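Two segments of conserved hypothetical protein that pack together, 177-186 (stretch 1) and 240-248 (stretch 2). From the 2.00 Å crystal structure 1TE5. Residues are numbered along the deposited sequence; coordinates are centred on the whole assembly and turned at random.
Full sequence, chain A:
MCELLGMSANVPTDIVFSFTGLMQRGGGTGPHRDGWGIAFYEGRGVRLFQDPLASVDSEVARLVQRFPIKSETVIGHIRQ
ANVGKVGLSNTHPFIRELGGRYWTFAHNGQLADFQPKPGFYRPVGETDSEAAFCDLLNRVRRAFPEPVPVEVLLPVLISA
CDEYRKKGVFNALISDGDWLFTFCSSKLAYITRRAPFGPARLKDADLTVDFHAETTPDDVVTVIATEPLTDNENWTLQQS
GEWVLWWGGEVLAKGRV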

# COMPACT_ATOMS: atom_id res chain seq x y z
N GLY A 177 -10.91 -7.90 3.18
CA GLY A 177 -11.34 -6.75 3.95
C GLY A 177 -12.59 -7.04 4.75
O GLY A 177 -12.94 -6.28 5.65
N ASP A 178 -13.33 -8.08 4.35
CA ASP A 178 -14.55 -8.50 5.04
C ASP A 178 -14.18 -9.63 6.00
O ASP A 178 -14.14 -9.45 7.22
N TRP A 179 -13.99 -10.80 5.41
CA TRP A 179 -13.64 -11.99 6.14
C TRP A 179 -12.13 -12.16 6.21
O TRP A 179 -11.39 -11.57 5.42
N LEU A 180 -11.70 -13.02 7.11
CA LEU A 180 -10.29 -13.29 7.28
C LEU A 180 -10.13 -14.79 7.28
O LEU A 180 -10.52 -15.46 8.23
N PHE A 181 -9.62 -15.32 6.18
CA PHE A 181 -9.39 -16.74 6.02
C PHE A 181 -8.09 -17.13 6.71
O PHE A 181 -7.05 -16.50 6.53
N THR A 182 -8.12 -18.20 7.52
CA THR A 182 -6.88 -18.71 8.14
C THR A 182 -6.70 -20.17 7.72
O THR A 182 -7.66 -20.90 7.44
N PHE A 183 -5.46 -20.57 7.65
CA PHE A 183 -5.08 -21.93 7.29
C PHE A 183 -3.85 -22.31 8.09
O PHE A 183 -2.84 -21.59 8.09
N CYS A 184 -3.92 -23.45 8.78
CA CYS A 184 -2.82 -23.92 9.59
C CYS A 184 -2.19 -25.19 9.03
O CYS A 184 -2.88 -26.10 8.60
N SER A 185 -0.86 -25.21 9.01
CA SER A 185 -0.11 -26.36 8.50
C SER A 185 0.84 -26.82 9.61
O SER A 185 0.97 -28.01 9.89
N SER A 186 1.50 -25.84 10.23
CA SER A 186 2.45 -26.06 11.30
C SER A 186 1.77 -25.71 12.61
O SER A 186 1.33 -26.59 13.35
N SER A 240 -2.74 -29.16 12.11
CA SER A 240 -2.41 -29.20 10.70
C SER A 240 -3.65 -29.52 9.85
O SER A 240 -4.39 -30.46 10.16
N GLY A 241 -3.88 -28.71 8.82
CA GLY A 241 -5.01 -28.92 7.93
C GLY A 241 -6.27 -28.15 8.27
O GLY A 241 -7.23 -28.12 7.48
N GLU A 242 -6.29 -27.54 9.45
CA GLU A 242 -7.45 -26.78 9.90
C GLU A 242 -7.50 -25.35 9.40
O GLU A 242 -6.53 -24.59 9.51
N TRP A 243 -8.65 -25.00 8.84
CA TRP A 243 -8.88 -23.67 8.33
C TRP A 243 -10.07 -23.10 9.06
O TRP A 243 -10.88 -23.84 9.60
N VAL A 244 -10.16 -21.78 9.11
CA VAL A 244 -11.28 -21.11 9.77
C VAL A 244 -11.57 -19.84 8.98
O VAL A 244 -10.66 -19.21 8.46
N LEU A 245 -12.85 -19.54 8.81
CA LEU A 245 -13.23 -18.33 8.11
C LEU A 245 -13.85 -17.44 9.16
O LEU A 245 -14.82 -17.83 9.83
N TRP A 246 -13.24 -16.27 9.33
CA TRP A 246 -13.69 -15.29 10.29
C TRP A 246 -14.37 -14.15 9.56
O TRP A 246 -14.17 -13.96 8.37
N TRP A 247 -15.18 -13.41 10.30
CA TRP A 247 -15.89 -12.26 9.80
C TRP A 247 -16.62 -11.72 11.01
O TRP A 247 -17.40 -12.45 11.64
N GLY A 248 -16.36 -10.47 11.36
CA GLY A 248 -16.98 -9.87 12.52
C GLY A 248 -16.55 -10.52 13.83
O GLY A 248 -17.26 -10.44 14.83

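The two stretches pair as neighbouring antiparallel strands, and their strongest polar links run through the backbone. Leu180 and Trp246 form one hydrogen-bonded pair (Leu180 N to Trp246 O, 2.9 Å; Trp246 N to Leu180 O, 3.0 Å), and Thr182 and Val244 form the next (Thr182 N to Val244 O, 2.9 Å; Val244 N to Thr182 O, 3.1 Å). Beyond the strand the ladder continues through Cys184, whose N donates to Glu242 O at 2.9 Å and whose O accepts from Gly241 N at 2.8 Å. Gly241 adopts a positive phi of 94°, a conformation in which a CB would be jammed against the carbonyl oxygen of Ser240. One side chain joins this network directly: Ser240, with chi1 in t, donates from OG to Ser185 O at 3.0 Å.

Three waters extend the polar contact. One accepts from Trp246 NE1 at 2.7 Å and lies 2.8 Å from Thr182 OG1, to which it is also hydrogen-bonded, so the indole nitrogen is satisfied although its ring lies among buried residues. A second donates to Asp178 OD2 at 2.9 Å and accepts from Trp247 NE1 at 3.2 Å, bridging the carboxylate and the indole. The third accepts from Gly248 N at 2.8 Å and donates a weak hydrogen bond to Asp178 O at 3.5 Å.

Side chains alternate between the two faces of the sheet. Leu180, Thr182, Val244 and Trp246 share one face. Leu180 (t, p) meets Trp246 (chi1 m) through their CB atoms, 4.2 Å apart, as expected for directly paired residues. Thr182, in p, places OG1 3.6 Å from CB of Val244 (t), while its CG2 approaches the edge of the Trp246 ring, 3.8 Å from CD1. The threonine thus turns its hydroxyl to the water and its methyl to the indole.

Phe181, Phe183, Trp243 and Leu245 occupy the opposite face. Phe181 and Phe183 are both t at chi1, and the CB of Trp243 (chi1 p) touches both rings: it lies 3.9 Å from Phe181 CE2 and 4.0 Å from Phe183 CD1. The end of the Trp243 side chain leads away from stretch 1, although its ring still reaches Phe181, with Trp243 CE3 4.1 Å from Phe181 CE2. Leu245 (t, p) instead brings its end nearer, with CD1 3.9 Å from Phe181 CB and 3.7 Å from Trp179 CE3; this methyl therefore bridges two aromatic residues and sits at the edge of the Phe181 ring.

At the far end, Trp179 (chi1 p) and Trp247 (chi1 t) form an edge-to-face pair, the edge of Trp179 directed toward the face of Trp247, with planes at 75°. Trp179 CB and Trp247 CB are 4.2 Å apart, and Trp179 CB comes within 3.0 Å of Trp246 O. The Trp247 ring also lays one face over the backbone at Trp179 CA and Asp178 C. Asp178, in m, points its CA-to-CB bond toward stretch 2, and its CB packs 3.7 Å from Trp247 CZ2.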

# COMPACT_ATOMS: atom_id res chain seq x y z
CB ASP A 178 -15.60 -9.05 4.05
CG ASP A 178 -16.30 -7.97 3.23
OD1 ASP A 178 -16.78 -8.30 2.12
OD2 ASP A 178 -16.40 -6.82 3.70
CB TRP A 179 -14.25 -13.22 5.46
CG TRP A 179 -14.12 -13.18 3.96
CD1 TRP A 179 -15.05 -12.73 3.07
CD2 TRP A 179 -12.97 -13.55 3.19
NE1 TRP A 179 -14.54 -12.80 1.79
CE2 TRP A 179 -13.26 -13.30 1.84
CE3 TRP A 179 -11.71 -14.07 3.52
CZ2 TRP A 179 -12.35 -13.54 0.82
CZ3 TRP A 179 -10.80 -14.30 2.50
CH2 TRP A 179 -11.13 -14.04 1.17
CB LEU A 180 -9.80 -12.69 8.61
CG LEU A 180 -8.37 -12.90 9.09
CD1 LEU A 180 -7.39 -12.88 7.95
CD2 LEU A 180 -8.04 -11.81 10.08
CB PHE A 181 -9.34 -17.10 4.54
CG PHE A 181 -9.11 -18.56 4.27
CD1 PHE A 181 -7.92 -18.99 3.70
CD2 PHE A 181 -10.09 -19.50 4.56
CE1 PHE A 181 -7.71 -20.33 3.41
CE2 PHE A 181 -9.89 -20.85 4.28
CZ PHE A 181 -8.70 -21.26 3.70
CB THR A 182 -6.83 -18.69 9.70
OG1 THR A 182 -7.65 -19.73 10.24
CG2 THR A 182 -7.30 -17.39 10.20
CB PHE A 183 -4.78 -22.07 5.79
CG PHE A 183 -4.54 -23.50 5.36
CD1 PHE A 183 -5.61 -24.33 5.05
CD2 PHE A 183 -3.25 -24.02 5.28
CE1 PHE A 183 -5.40 -25.65 4.67
CE2 PHE A 183 -3.03 -25.34 4.91
CZ PHE A 183 -4.10 -26.16 4.60
CB CYS A 184 -3.31 -24.18 11.01
SG CYS A 184 -2.15 -25.08 12.03
CB SER A 185 0.70 -25.96 7.27
OG SER A 185 0.39 -26.78 6.16
CB SER A 186 3.67 -25.15 11.08
OG SER A 186 4.68 -25.37 12.05
CB SER A 240 -1.32 -30.25 10.47
OG SER A 240 -0.88 -30.29 9.12
CB GLU A 242 -7.55 -26.81 11.42
CG GLU A 242 -7.51 -28.22 12.01
CD GLU A 242 -7.96 -28.28 13.45
OE1 GLU A 242 -7.88 -27.24 14.16
OE2 GLU A 242 -8.40 -29.36 13.89
CB TRP A 243 -9.15 -23.72 6.82
CG TRP A 243 -10.30 -24.62 6.42
CD1 TRP A 243 -10.22 -25.94 6.05
CD2 TRP A 243 -11.69 -24.26 6.32
NE1 TRP A 243 -11.47 -26.41 5.72
CE2 TRP A 243 -12.39 -25.41 5.89
CE3 TRP A 243 -12.41 -23.08 6.57
CZ2 TRP A 243 -13.78 -25.41 5.68
CZ3 TRP A 243 -13.79 -23.08 6.36
CH2 TRP A 243 -14.46 -24.24 5.93
CB VAL A 244 -10.95 -20.73 11.24
CG1 VAL A 244 -12.14 -20.03 11.86
CG2 VAL A 244 -10.61 -21.96 12.06
CB LEU A 245 -14.22 -18.59 6.97
CG LEU A 245 -14.45 -17.38 6.06
CD1 LEU A 245 -13.14 -16.91 5.46
CD2 LEU A 245 -15.43 -17.75 4.96
CB TRP A 246 -12.50 -14.73 11.06
CG TRP A 246 -11.79 -15.74 11.86
CD1 TRP A 246 -10.71 -16.48 11.47
CD2 TRP A 246 -12.12 -16.16 13.18
NE1 TRP A 246 -10.35 -17.35 12.47
CE2 TRP A 246 -11.20 -17.17 13.54
CE3 TRP A 246 -13.11 -15.79 14.10
CZ2 TRP A 246 -11.24 -17.81 14.79
CZ3 TRP A 246 -13.15 -16.43 15.34
CH2 TRP A 246 -12.21 -17.43 15.67
CB TRP A 247 -16.88 -12.65 8.69
CG TRP A 247 -17.39 -11.48 7.89
CD1 TRP A 247 -17.22 -10.15 8.19
CD2 TRP A 247 -18.12 -11.52 6.67
NE1 TRP A 247 -17.80 -9.37 7.22
CE2 TRP A 247 -18.37 -10.18 6.28
CE3 TRP A 247 -18.60 -12.56 5.86
CZ2 TRP A 247 -19.07 -9.86 5.11
CZ3 TRP A 247 -19.29 -12.23 4.70
CH2 TRP A 247 -19.52 -10.90 4.34
O HOH W 1 -14.83 -8.27 10.40
O HOH W 2 -17.05 -6.36 6.48
O HOH W 3 -8.36 -19.12 12.86